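Amyloid beta A4 protein-binding family B member 1 (PDB 2HO2) binds proline-rich peptides, such as one from hMena, through its WW domain, which is consistent with an adaptor role in protein-protein recognition. Local coordinates at residues R10-T14 with S15-Y19. Sequence-based numbering, arbitrary orientation.
Sequences RVQDT and SGTYY
V11 and Y18 face each other as a hydrogen-bonded antiparallel pair. V11 N gives a nearly straight bond to Y18 O at 2.8 Å, and Y18 N answers to V11 O at 2.9 Å. Both side chains rise on the same face of the sheet, and the tyrosine can be followed outward. From CB, chi1 of 65° sets CG between the backbone N and the carbonyl carbon, which lays the ring across the neighbouring strand. CD1 passes V11 O at 3.7 Å; beyond it V11 CB sits over the ring face in a CH-pi contact, 3.8 Å from the centroid. CE1, CZ and OH all rest against V11 CG1, and OH also hydrogen-bonds to the backbone of the bound peptide. The compact, branched valine thus suits a place against a flat ring, and tyrosine joins an apolar face to a polar tip. A leucine in place of Y18 would probably leave the peptide backbone without its hydroxyl partner and V11 without an aromatic face to lie against.

At the turn, D13 N bonds to G16 O at 2.7 Å. The D13 carboxylate bends over the loop, OD1 taking G16 N nearly along its C-O axis and S15 N from above the carboxylate plane, so one oxygen grips two amides. With a phi of 157°, G16 adopts a backbone in which any CB would jam against the preceding carbonyl.

On the other face, R10 and Y19 run side by side, their guanidinium and ring planes 74° apart, and a water joins R10 NE to Y19 OH; outside this hairpin, R10 NH1 forms a salt bridge with D3. Together these contacts build the first beta hairpin of a WW domain, with V11 and Y18 on the peptide-binding face of its three-stranded sheet.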
loop_
_atom_site.group_PDB
_atom_site.type_symbol
_atom_site.label_atom_id
_atom_site.label_comp_id
_atom_site.label_asym_id
_atom_site.label_seq_id
_atom_site.Cartn_x
_atom_site.Cartn_y
_atom_site.Cartn_z
ATOM N N ARG A 10 1.437 -4.038 2.033
ATOM C CA ARG A 10 2.453 -3.152 2.545
ATOM C C ARG A 10 3.560 -2.934 1.506
ATOM O O ARG A 10 4.084 -3.870 0.927
ATOM C CB ARG A 10 3.043 -3.819 3.823
ATOM C CG ARG A 10 3.609 -3.003 4.782
ATOM C CD ARG A 10 4.022 -3.913 6.014
ATOM N NE ARG A 10 3.011 -4.062 7.076
ATOM C CZ ARG A 10 2.269 -5.138 7.322
ATOM N NH1 ARG A 10 2.307 -6.252 6.584
ATOM N NH2 ARG A 10 1.413 -5.078 8.320
ATOM N N VAL A 11 3.897 -1.678 1.268
ATOM C CA VAL A 11 4.941 -1.264 0.321
ATOM C C VAL A 11 6.030 -0.555 1.096
ATOM O O VAL A 11 5.754 0.340 1.859
ATOM C CB VAL A 11 4.354 -0.349 -0.780
ATOM C CG1 VAL A 11 5.425 0.008 -1.778
ATOM C CG2 VAL A 11 3.148 -1.062 -1.449
ATOM N N GLN A 12 7.292 -0.927 0.913
ATOM C CA GLN A 12 8.404 -0.136 1.531
ATOM C C GLN A 12 9.033 0.948 0.618
ATOM O O GLN A 12 9.261 0.745 -0.576
ATOM C CB GLN A 12 9.484 -1.022 2.105
ATOM C CG GLN A 12 8.885 -2.159 2.978
ATOM C CD GLN A 12 9.884 -2.759 4.018
ATOM O OE1 GLN A 12 10.992 -2.238 4.243
ATOM N NE2 GLN A 12 9.476 -3.854 4.656
ATOM N N ASP A 13 9.198 2.186 1.069
ATOM C CA ASP A 13 10.001 3.078 0.229
ATOM C C ASP A 13 11.053 3.656 1.136
ATOM O O ASP A 13 11.158 3.179 2.252
ATOM C CB ASP A 13 9.179 4.096 -0.540
ATOM C CG ASP A 13 8.706 5.242 0.295
ATOM O OD1 ASP A 13 8.921 5.255 1.521
ATOM O OD2 ASP A 13 8.154 6.165 -0.330
ATOM N N THR A 14 11.812 4.650 0.669
ATOM C CA THR A 14 12.963 5.112 1.418
ATOM C C THR A 14 12.570 5.742 2.748
ATOM O O THR A 14 13.293 5.606 3.745
ATOM C CB THR A 14 13.868 6.043 0.552
ATOM O OG1 THR A 14 13.122 7.174 0.095
ATOM C CG2 THR A 14 14.383 5.285 -0.646
ATOM N N SER A 15 11.378 6.337 2.801
ATOM C CA SER A 15 10.957 7.080 3.997
ATOM C C SER A 15 10.171 6.233 4.978
ATOM O O SER A 15 10.057 6.567 6.180
ATOM C CB SER A 15 10.153 8.317 3.593
ATOM O OG SER A 15 10.944 9.167 2.773
ATOM N N GLY A 16 9.655 5.120 4.484
ATOM C CA GLY A 16 8.993 4.195 5.328
ATOM C C GLY A 16 8.040 3.336 4.543
ATOM O O GLY A 16 8.096 3.199 3.334
ATOM N N THR A 17 7.187 2.745 5.313
ATOM C CA THR A 17 6.240 1.780 4.786
ATOM C C THR A 17 4.904 2.419 4.599
ATOM O O THR A 17 4.428 3.121 5.511
ATOM C CB THR A 17 6.160 0.695 5.814
ATOM O OG1 THR A 17 7.485 0.103 5.918
ATOM C CG2 THR A 17 5.071 -0.289 5.506
ATOM N N TYR A 18 4.268 2.204 3.444
ATOM C CA TYR A 18 2.913 2.631 3.228
ATOM C C TYR A 18 2.091 1.449 2.761
ATOM O O TYR A 18 2.567 0.331 2.672
ATOM C CB TYR A 18 2.847 3.806 2.253
ATOM C CG TYR A 18 3.292 3.536 0.829
ATOM C CD1 TYR A 18 4.620 3.554 0.480
ATOM C CD2 TYR A 18 2.359 3.267 -0.152
ATOM C CE1 TYR A 18 5.018 3.394 -0.826
ATOM C CE2 TYR A 18 2.726 3.139 -1.448
ATOM C CZ TYR A 18 4.058 3.202 -1.790
ATOM O OH TYR A 18 4.489 3.056 -3.110
ATOM N N TYR A 19 0.831 1.734 2.461
ATOM C CA TYR A 19 -0.149 0.690 2.166
ATOM C C TYR A 19 -0.844 0.955 0.850
ATOM O O TYR A 19 -1.200 2.089 0.546
ATOM C CB TYR A 19 -1.143 0.579 3.304
ATOM C CG TYR A 19 -0.472 0.342 4.621
ATOM C CD1 TYR A 19 -0.139 -0.915 5.044
ATOM C CD2 TYR A 19 -0.062 1.409 5.417
ATOM C CE1 TYR A 19 0.557 -1.105 6.208
ATOM C CE2 TYR A 19 0.674 1.204 6.584
ATOM C CZ TYR A 19 0.967 -0.048 6.979
ATOM O OH TYR A 19 1.636 -0.272 8.165
HETATM O O HOH W 1 3.321 -2.234 9.364
#